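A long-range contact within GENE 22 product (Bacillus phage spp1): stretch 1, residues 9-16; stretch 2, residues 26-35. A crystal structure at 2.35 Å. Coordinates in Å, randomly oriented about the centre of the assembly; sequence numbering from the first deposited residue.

Stretch 1, residues 9-16: AVWYLTSE
Stretch 2 26-35: VSAGELHKGD

Two strands of one chain, residues 11-13 and 29-33, lie side by side and run antiparallel, their N-to-C directions 169° apart and their axes approaching to 4.7 Å. The register pairs W11 with K33 (CA to CA 4.7 Å), Y12 with H32 (CA to CA 5.3 Å) and L13 with L31 (CA to CA 4.6 Å). Phi/psi values are extended: -88/116, -136/152 and -119/127 for W11 to L13, and -93/124, -111/138 and -108/83 for L31 to K33. Y12 and H32 form the hydrogen-bonded pair, Y12 N to H32 O at 3.0 Å and H32 N to Y12 O at 2.8 Å. The ladder continues from T14 N to E30 O (3.0 Å) and from G34 N to V10 O (2.8 Å). G34, at phi/psi 60/-125, has a positive phi that favours glycine. Past the strand, S27 N donates to E16 O at 2.9 Å. In the non-hydrogen-bonded positions CA-H groups approach carbonyls, as with W11 CA and H32 O at 3.1 Å.

Side chains alternate between the faces of the sheet. W11, L13, K33 and L31 share one. W11 (m, chi2 89°) lays its indole beneath the fully extended K33 (all t): K33 CB sits 3.7 Å from the centroid of the W11 six-membered ring, nearly on its normal, so a long aliphatic chain covers an aromatic face while its amine leads away. L31 meets the ring edge, L31 CG lying 3.8 Å from W11 CE3. L31 and L13, both t,p and buried, add apolar contact, L13 CD1 to L31 CB being 4.3 Å.

The other face carries Y12 (p, chi2 96°) and H32 (m, chi2 -110°). Their planes are only 6° apart, but the rings are slid, with centroids 4.6 Å apart, and barely overlap; instead H32 CB stands over the tyrosine, 3.5 Å from the Y12 ring centroid. One water joins their polar ends, 3.3 Å from Y12 OH and 2.9 Å from H32 ND1, and donates to G34 O at 2.7 Å.

Beyond the strand pairing, small hydroxyl side chains hold the backbone. T14 (p) accepts from E30 N through OG1 at 2.9 Å. S15 (m) donates from OG to S27 O at 3.1 Å, and S27 (p) accepts from E16 N through its OG at 2.8 Å. G29, phi/psi -157/-156, suits this crowded place: an ideal CB there would lie 2.2 Å from S15 OG, a clash.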

# COMPACT_ATOMS: atom_id res chain seq x y z
N ALA B 9 -14.76 -0.21 -6.73
CA ALA B 9 -15.17 -0.69 -8.05
C ALA B 9 -15.92 -2.02 -7.95
O ALA B 9 -15.81 -2.73 -6.96
CB ALA B 9 -13.96 -0.82 -8.96
N VAL B 10 -16.68 -2.33 -9.00
CA VAL B 10 -17.39 -3.61 -9.11
C VAL B 10 -16.36 -4.74 -9.16
O VAL B 10 -16.47 -5.72 -8.42
CB VAL B 10 -18.31 -3.65 -10.36
CG1 VAL B 10 -19.01 -5.00 -10.48
CG2 VAL B 10 -19.33 -2.52 -10.32
N TRP B 11 -15.37 -4.59 -10.03
CA TRP B 11 -14.24 -5.51 -10.10
C TRP B 11 -13.14 -5.05 -9.14
O TRP B 11 -12.58 -3.97 -9.30
CB TRP B 11 -13.68 -5.58 -11.52
CG TRP B 11 -14.57 -6.29 -12.50
CD1 TRP B 11 -15.56 -5.73 -13.26
CD2 TRP B 11 -14.55 -7.68 -12.83
NE1 TRP B 11 -16.16 -6.69 -14.04
CE2 TRP B 11 -15.56 -7.90 -13.79
CE3 TRP B 11 -13.78 -8.77 -12.40
CZ2 TRP B 11 -15.81 -9.16 -14.34
CZ3 TRP B 11 -14.03 -10.02 -12.94
CH2 TRP B 11 -15.04 -10.21 -13.90
N TYR B 12 -12.85 -5.89 -8.14
CA TYR B 12 -11.81 -5.57 -7.17
C TYR B 12 -10.90 -6.76 -6.87
O TYR B 12 -11.31 -7.92 -6.97
CB TYR B 12 -12.40 -4.97 -5.89
CG TYR B 12 -13.32 -5.87 -5.10
CD1 TYR B 12 -12.84 -6.61 -4.02
CD2 TYR B 12 -14.68 -5.95 -5.40
CE1 TYR B 12 -13.69 -7.43 -3.27
CE2 TYR B 12 -15.53 -6.77 -4.67
CZ TYR B 12 -15.03 -7.50 -3.61
OH TYR B 12 -15.88 -8.31 -2.88
N LEU B 13 -9.66 -6.45 -6.49
CA LEU B 13 -8.62 -7.45 -6.26
C LEU B 13 -8.13 -7.39 -4.81
O LEU B 13 -7.74 -6.33 -4.32
CB LEU B 13 -7.47 -7.22 -7.24
CG LEU B 13 -6.28 -8.19 -7.27
CD1 LEU B 13 -6.69 -9.56 -7.77
CD2 LEU B 13 -5.16 -7.62 -8.14
N THR B 14 -8.15 -8.54 -4.15
CA THR B 14 -7.74 -8.64 -2.74
C THR B 14 -6.24 -8.89 -2.58
O THR B 14 -5.73 -8.95 -1.46
CB THR B 14 -8.54 -9.72 -1.98
OG1 THR B 14 -8.34 -11.00 -2.61
CG2 THR B 14 -10.03 -9.39 -1.96
N SER B 15 -5.55 -9.04 -3.71
CA SER B 15 -4.10 -9.20 -3.73
C SER B 15 -3.40 -7.98 -3.14
O SER B 15 -3.72 -6.84 -3.47
CB SER B 15 -3.60 -9.42 -5.16
OG SER B 15 -4.06 -10.65 -5.68
N GLU B 16 -2.51 -8.21 -2.23
CA GLU B 16 -1.67 -7.20 -1.69
C GLU B 16 -0.63 -6.80 -2.73
O GLU B 16 0.05 -7.63 -3.23
CB GLU B 16 -0.97 -7.80 -0.51
CG GLU B 16 -0.47 -6.90 0.48
CD GLU B 16 0.08 -7.65 1.67
OE1 GLU B 16 1.27 -7.83 1.70
OE2 GLU B 16 -0.67 -8.04 2.58
N VAL B 26 3.23 -8.59 -5.96
CA VAL B 26 1.79 -8.81 -5.87
C VAL B 26 1.57 -10.19 -5.26
O VAL B 26 2.06 -11.19 -5.78
CB VAL B 26 1.10 -8.71 -7.26
CG1 VAL B 26 -0.41 -8.88 -7.12
CG2 VAL B 26 1.42 -7.38 -7.93
N SER B 27 0.86 -10.22 -4.14
CA SER B 27 0.56 -11.48 -3.46
C SER B 27 -0.53 -12.25 -4.19
O SER B 27 -1.22 -11.69 -5.05
CB SER B 27 0.15 -11.22 -2.01
OG SER B 27 -1.17 -10.70 -1.93
N ALA B 28 -0.67 -13.53 -3.86
CA ALA B 28 -1.78 -14.33 -4.35
C ALA B 28 -3.07 -13.80 -3.74
O ALA B 28 -3.11 -13.47 -2.55
CB ALA B 28 -1.58 -15.80 -3.99
N GLY B 29 -4.11 -13.69 -4.55
CA GLY B 29 -5.37 -13.14 -4.08
C GLY B 29 -6.58 -13.57 -4.89
O GLY B 29 -6.56 -14.62 -5.54
N GLU B 30 -7.62 -12.74 -4.84
CA GLU B 30 -8.88 -13.05 -5.49
C GLU B 30 -9.43 -11.85 -6.25
O GLU B 30 -9.48 -10.74 -5.72
CB GLU B 30 -9.92 -13.51 -4.46
CG GLU B 30 -9.63 -14.86 -3.83
CD GLU B 30 -10.62 -15.21 -2.73
OE1 GLU B 30 -11.16 -16.33 -2.75
OE2 GLU B 30 -10.86 -14.36 -1.84
N LEU B 31 -9.83 -12.09 -7.49
CA LEU B 31 -10.52 -11.09 -8.29
C LEU B 31 -12.02 -11.29 -8.11
O LEU B 31 -12.55 -12.38 -8.35
CB LEU B 31 -10.14 -11.21 -9.77
CG LEU B 31 -10.72 -10.20 -10.76
CD1 LEU B 31 -10.20 -8.79 -10.50
CD2 LEU B 31 -10.40 -10.63 -12.19
N HIS B 32 -12.70 -10.23 -7.67
CA HIS B 32 -14.14 -10.28 -7.43
C HIS B 32 -14.96 -9.44 -8.41
O HIS B 32 -14.59 -8.31 -8.73
CB HIS B 32 -14.49 -9.73 -6.05
CG HIS B 32 -13.99 -10.57 -4.91
ND1 HIS B 32 -14.84 -11.30 -4.10
CD2 HIS B 32 -12.74 -10.79 -4.44
CE1 HIS B 32 -14.13 -11.93 -3.18
NE2 HIS B 32 -12.86 -11.64 -3.36
N LYS B 33 -16.07 -10.01 -8.86
CA LYS B 33 -16.99 -9.32 -9.74
C LYS B 33 -18.21 -9.03 -8.85
O LYS B 33 -19.19 -9.79 -8.86
CB LYS B 33 -17.39 -10.16 -10.96
CG LYS B 33 -18.36 -9.49 -11.93
CD LYS B 33 -18.87 -10.48 -12.97
CE LYS B 33 -19.87 -9.84 -13.92
NZ LYS B 33 -20.43 -10.82 -14.89
N GLY B 34 -18.12 -7.95 -8.08
CA GLY B 34 -19.13 -7.61 -7.09
C GLY B 34 -19.26 -8.71 -6.05
O GLY B 34 -18.27 -9.10 -5.42
N ASP B 35 -20.47 -9.21 -5.87
CA ASP B 35 -20.69 -10.39 -5.08
C ASP B 35 -21.20 -11.61 -5.87
O ASP B 35 -21.69 -12.54 -5.33
CB ASP B 35 -21.52 -10.13 -3.81
CG ASP B 35 -22.88 -9.54 -4.09
OD1 ASP B 35 -23.35 -8.71 -3.29
OD2 ASP B 35 -23.51 -9.90 -5.08
O HOH W 1 -17.64 -10.98 -3.54